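Local coordinates for protein glycosyltransferase (Streptomyces halstedii, PDB 3WAD) that is a glycosyltransferase of the two-domain GT-B fold, of the erythromycin biosynthesis protein CIII-like family, at residues L87-F96 with W157-T168. Sequence-based numbering, arbitrary orientation.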
loop_
_atom_site.group_PDB
_atom_site.type_symbol
_atom_site.label_atom_id
_atom_site.label_comp_id
_atom_site.label_asym_id
_atom_site.label_seq_id
_atom_site.Cartn_x
_atom_site.Cartn_y
_atom_site.Cartn_z
ATOM N N LEU B 87 -13.918 24.702 31.156
ATOM C CA LEU B 87 -14.799 23.711 30.484
ATOM C C LEU B 87 -16.261 23.855 30.938
ATOM O O LEU B 87 -16.884 22.928 31.437
ATOM C CB LEU B 87 -14.247 22.279 30.689
ATOM C CG LEU B 87 -12.930 22.024 29.932
ATOM C CD1 LEU B 87 -12.415 20.651 30.164
ATOM C CD2 LEU B 87 -13.124 22.333 28.406
ATOM N N THR B 88 -16.813 25.019 30.719
ATOM C CA THR B 88 -18.222 25.277 31.016
ATOM C C THR B 88 -19.083 24.890 29.808
ATOM O O THR B 88 -18.559 24.787 28.697
ATOM C CB THR B 88 -18.441 26.774 31.182
ATOM O OG1 THR B 88 -18.106 27.394 29.949
ATOM C CG2 THR B 88 -17.482 27.371 32.276
ATOM N N TRP B 89 -20.396 24.707 30.031
ATOM C CA TRP B 89 -21.370 24.513 28.969
ATOM C C TRP B 89 -21.208 25.618 27.882
ATOM O O TRP B 89 -21.141 25.284 26.676
ATOM C CB TRP B 89 -22.797 24.543 29.512
ATOM C CG TRP B 89 -23.824 24.173 28.430
ATOM C CD1 TRP B 89 -24.249 22.896 28.081
ATOM C CD2 TRP B 89 -24.496 25.075 27.550
ATOM N NE1 TRP B 89 -25.158 22.966 27.045
ATOM C CE2 TRP B 89 -25.334 24.291 26.704
ATOM C CE3 TRP B 89 -24.485 26.490 27.395
ATOM C CZ2 TRP B 89 -26.140 24.866 25.719
ATOM C CZ3 TRP B 89 -25.287 27.053 26.412
ATOM C CH2 TRP B 89 -26.112 26.252 25.599
ATOM N N GLN B 90 -21.086 26.908 28.277
ATOM C CA GLN B 90 -20.998 27.966 27.285
ATOM C C GLN B 90 -19.731 27.866 26.400
ATOM O O GLN B 90 -19.772 28.105 25.171
ATOM C CB GLN B 90 -20.992 29.355 27.926
ATOM C CG GLN B 90 -21.333 30.482 26.913
ATOM C CD GLN B 90 -22.688 30.236 26.149
ATOM O OE1 GLN B 90 -23.762 30.099 26.775
ATOM N NE2 GLN B 90 -22.622 30.130 24.795
ATOM N N TYR B 91 -18.612 27.570 27.027
ATOM C CA TYR B 91 -17.359 27.399 26.285
ATOM C C TYR B 91 -17.414 26.262 25.268
ATOM O O TYR B 91 -17.034 26.447 24.127
ATOM C CB TYR B 91 -16.214 27.113 27.249
ATOM C CG TYR B 91 -14.851 26.915 26.540
ATOM C CD1 TYR B 91 -14.127 27.999 26.041
ATOM C CD2 TYR B 91 -14.333 25.651 26.364
ATOM C CE1 TYR B 91 -12.876 27.822 25.410
ATOM C CE2 TYR B 91 -13.084 25.439 25.751
ATOM C CZ TYR B 91 -12.364 26.531 25.274
ATOM O OH TYR B 91 -11.163 26.315 24.653
ATOM N N ILE B 92 -17.853 25.073 25.695
ATOM C CA ILE B 92 -17.905 23.904 24.798
ATOM C C ILE B 92 -18.950 24.109 23.657
ATOM O O ILE B 92 -18.694 23.841 22.449
ATOM C CB ILE B 92 -18.148 22.661 25.631
ATOM C CG1 ILE B 92 -16.929 22.461 26.506
ATOM C CG2 ILE B 92 -18.391 21.412 24.723
ATOM C CD1 ILE B 92 -17.067 21.285 27.431
ATOM N N HIS B 93 -20.088 24.685 24.028
ATOM C CA HIS B 93 -21.046 25.193 23.075
ATOM C C HIS B 93 -20.403 26.047 21.975
ATOM O O HIS B 93 -20.654 25.843 20.757
ATOM C CB HIS B 93 -22.109 26.007 23.809
ATOM C CG HIS B 93 -23.073 26.667 22.890
ATOM N ND1 HIS B 93 -22.748 27.802 22.186
ATOM C CD2 HIS B 93 -24.340 26.344 22.533
ATOM C CE1 HIS B 93 -23.775 28.158 21.432
ATOM N NE2 HIS B 93 -24.755 27.293 21.626
ATOM N N ASP B 94 -19.606 27.025 22.392
ATOM C CA ASP B 94 -19.002 27.918 21.413
ATOM C C ASP B 94 -17.872 27.239 20.641
ATOM O O ASP B 94 -17.685 27.563 19.499
ATOM C CB ASP B 94 -18.526 29.242 21.996
ATOM C CG ASP B 94 -19.661 30.057 22.660
ATOM O OD1 ASP B 94 -20.877 29.841 22.367
ATOM O OD2 ASP B 94 -19.299 30.952 23.491
ATOM N N VAL B 95 -17.131 26.335 21.273
ATOM C CA VAL B 95 -16.171 25.557 20.537
ATOM C C VAL B 95 -16.951 24.811 19.390
ATOM O O VAL B 95 -16.539 24.851 18.235
ATOM C CB VAL B 95 -15.361 24.581 21.429
ATOM C CG1 VAL B 95 -14.584 23.696 20.594
ATOM C CG2 VAL B 95 -14.315 25.375 22.323
ATOM N N PHE B 96 -18.081 24.193 19.749
ATOM C CA PHE B 96 -18.871 23.446 18.801
ATOM C C PHE B 96 -19.424 24.289 17.671
ATOM O O PHE B 96 -19.393 23.863 16.499
ATOM C CB PHE B 96 -19.977 22.626 19.471
ATOM C CG PHE B 96 -19.479 21.457 20.228
ATOM C CD1 PHE B 96 -18.253 20.921 19.957
ATOM C CD2 PHE B 96 -20.269 20.861 21.219
ATOM C CE1 PHE B 96 -17.783 19.835 20.641
ATOM C CE2 PHE B 96 -19.802 19.733 21.898
ATOM C CZ PHE B 96 -18.572 19.250 21.644
ATOM N N TRP B 157 -12.360 15.701 20.725
ATOM C CA TRP B 157 -13.724 16.060 20.377
ATOM C C TRP B 157 -14.667 15.223 21.217
ATOM O O TRP B 157 -15.668 15.752 21.700
ATOM C CB TRP B 157 -13.959 15.750 18.887
ATOM C CG TRP B 157 -15.239 16.262 18.244
ATOM C CD1 TRP B 157 -16.318 15.506 17.835
ATOM C CD2 TRP B 157 -15.523 17.622 17.837
ATOM N NE1 TRP B 157 -17.259 16.321 17.225
ATOM C CE2 TRP B 157 -16.801 17.615 17.218
ATOM C CE3 TRP B 157 -14.870 18.844 18.028
ATOM C CZ2 TRP B 157 -17.399 18.780 16.693
ATOM C CZ3 TRP B 157 -15.447 20.026 17.492
ATOM C CH2 TRP B 157 -16.719 19.975 16.830
ATOM N N GLY B 158 -14.326 13.928 21.408
ATOM C CA GLY B 158 -15.225 13.049 22.205
ATOM C C GLY B 158 -15.200 13.436 23.686
ATOM O O GLY B 158 -16.260 13.503 24.360
ATOM N N ARG B 159 -13.986 13.723 24.180
ATOM C CA ARG B 159 -13.817 14.284 25.539
ATOM C C ARG B 159 -14.676 15.559 25.796
ATOM O O ARG B 159 -15.428 15.660 26.787
ATOM C CB ARG B 159 -12.328 14.569 25.784
ATOM C CG ARG B 159 -12.031 15.191 27.177
ATOM C CD ARG B 159 -10.549 15.600 27.302
ATOM N NE ARG B 159 -10.194 16.663 26.372
ATOM C CZ ARG B 159 -10.419 17.970 26.558
ATOM N NH1 ARG B 159 -11.016 18.422 27.679
ATOM N NH2 ARG B 159 -10.015 18.839 25.613
ATOM N N MET B 160 -14.628 16.528 24.888
ATOM C CA MET B 160 -15.470 17.682 25.059
ATOM C C MET B 160 -16.954 17.273 24.879
ATOM O O MET B 160 -17.853 17.882 25.473
ATOM C CB MET B 160 -15.140 18.766 23.991
ATOM C CG MET B 160 -13.673 19.232 24.000
ATOM S SD MET B 160 -13.501 20.575 25.177
ATOM C CE MET B 160 -13.555 21.934 24.024
ATOM N N ARG B 161 -17.221 16.348 23.954
ATOM C CA ARG B 161 -18.631 16.037 23.670
ATOM C C ARG B 161 -19.313 15.359 24.896
ATOM O O ARG B 161 -20.487 15.606 25.190
ATOM C CB ARG B 161 -18.770 15.124 22.452
ATOM C CG ARG B 161 -20.235 14.774 22.202
ATOM C CD ARG B 161 -20.958 16.019 21.796
ATOM N NE ARG B 161 -22.251 15.737 21.163
ATOM C CZ ARG B 161 -23.173 16.648 20.871
ATOM N NH1 ARG B 161 -22.913 17.951 21.043
ATOM N NH2 ARG B 161 -24.344 16.270 20.295
ATOM N N ASP B 162 -18.561 14.506 25.556
ATOM C CA ASP B 162 -19.063 13.850 26.782
ATOM C C ASP B 162 -19.405 14.869 27.849
ATOM O O ASP B 162 -20.528 14.804 28.407
ATOM C CB ASP B 162 -18.087 12.833 27.289
ATOM C CG ASP B 162 -18.083 11.606 26.452
ATOM O OD1 ASP B 162 -19.019 11.393 25.594
ATOM O OD2 ASP B 162 -17.109 10.862 26.607
ATOM N N HIS B 163 -18.487 15.806 28.091
ATOM C CA HIS B 163 -18.711 16.878 29.051
ATOM C C HIS B 163 -19.959 17.627 28.642
ATOM O O HIS B 163 -20.826 17.849 29.488
ATOM C CB HIS B 163 -17.586 17.919 29.082
ATOM C CG HIS B 163 -16.379 17.532 29.873
ATOM N ND1 HIS B 163 -16.359 17.499 31.252
ATOM C CD2 HIS B 163 -15.112 17.243 29.478
ATOM C CE1 HIS B 163 -15.161 17.130 31.669
ATOM N NE2 HIS B 163 -14.382 16.982 30.613
ATOM N N PHE B 164 -20.021 18.057 27.377
ATOM C CA PHE B 164 -21.159 18.800 26.883
ATOM C C PHE B 164 -22.482 18.076 27.061
ATOM O O PHE B 164 -23.516 18.713 27.397
ATOM C CB PHE B 164 -21.016 19.144 25.400
ATOM C CG PHE B 164 -22.057 20.074 24.895
ATOM C CD1 PHE B 164 -22.000 21.418 25.212
ATOM C CD2 PHE B 164 -23.072 19.629 24.079
ATOM C CE1 PHE B 164 -22.903 22.334 24.700
ATOM C CE2 PHE B 164 -24.029 20.529 23.568
ATOM C CZ PHE B 164 -23.944 21.876 23.880
ATOM N N ASN B 165 -22.469 16.755 26.817
ATOM C CA ASN B 165 -23.749 16.038 26.886
ATOM C C ASN B 165 -24.168 15.846 28.367
ATOM O O ASN B 165 -25.344 15.898 28.645
ATOM C CB ASN B 165 -23.734 14.663 26.183
ATOM C CG ASN B 165 -23.595 14.744 24.671
ATOM O OD1 ASN B 165 -23.978 15.711 24.033
ATOM N ND2 ASN B 165 -23.012 13.697 24.093
ATOM N N ARG B 166 -23.212 15.549 29.257
ATOM C CA ARG B 166 -23.452 15.570 30.722
ATOM C C ARG B 166 -24.022 16.955 31.130
ATOM O O ARG B 166 -25.133 17.051 31.666
ATOM C CB ARG B 166 -22.176 15.231 31.510
ATOM C CG ARG B 166 -22.379 15.461 33.055
ATOM C CD ARG B 166 -21.171 15.128 33.969
ATOM N NE ARG B 166 -20.178 16.211 33.974
ATOM C CZ ARG B 166 -19.095 16.252 33.190
ATOM N NH1 ARG B 166 -18.820 15.265 32.332
ATOM N NH2 ARG B 166 -18.276 17.285 33.267
ATOM N N LEU B 167 -23.318 18.040 30.832
ATOM C CA LEU B 167 -23.866 19.384 31.188
ATOM C C LEU B 167 -25.282 19.674 30.653
ATOM O O LEU B 167 -26.143 20.193 31.377
ATOM C CB LEU B 167 -22.903 20.495 30.863
ATOM C CG LEU B 167 -21.460 20.299 31.349
ATOM C CD1 LEU B 167 -20.625 21.497 30.934
ATOM C CD2 LEU B 167 -21.352 20.093 32.847
ATOM N N THR B 168 -25.526 19.285 29.398
ATOM C CA THR B 168 -26.745 19.578 28.697
ATOM C C THR B 168 -27.911 18.906 29.414
ATOM O O THR B 168 -28.950 19.506 29.584
ATOM C CB THR B 168 -26.651 19.075 27.262
ATOM O OG1 THR B 168 -25.583 19.793 26.603
ATOM C CG2 THR B 168 -27.914 19.344 26.505
#
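Phe96 points one ring edge at the face of Trp157, with planes at 60°, and another at the face of Phe164, with planes at 77°. Both pairs are T-shaped. CD1 of Phe96 comes within 3.6 Å of Trp157 CH2. Phe96 CD2 lies over the centre of one Phe164 face, and Thr168 OG1 lies toward the rim of the opposite face. Phe164 CE1 lies over one face of Trp89. These two rings are nearly parallel but slid apart, so they barely overlap. Thr168 OG1 and Leu167 CB lie at the edge of the Trp89 indole. Its NE1 donates to Thr168 OG1 over 3.2 Å, in the ring plane but bent at the hydrogen. CG of Phe164 stands anti to the backbone N (chi1 -171°), which sends the ring between Trp89 and Phe96. Ile92 CG2 packs on Phe164 CB at 3.5 Å.

Phe96, Phe164 and Met160 are knobs; Met160 sits among Tyr91, Ile92, Val95 and Phe96. Its bent chain places CE 3.9 Å from Val95 CG2, and SD meets Leu87 CD2 at 3.7 Å. The Arg161 guanidinium turns its edge to Phe96 CE2, while NH2 forms salt bridges with Glu197 and Asp178. Knobs-into-holes packing around an aromatic cluster thus joins helices 89-106 and 156-168 within the N-terminal family region of this GT-B protein.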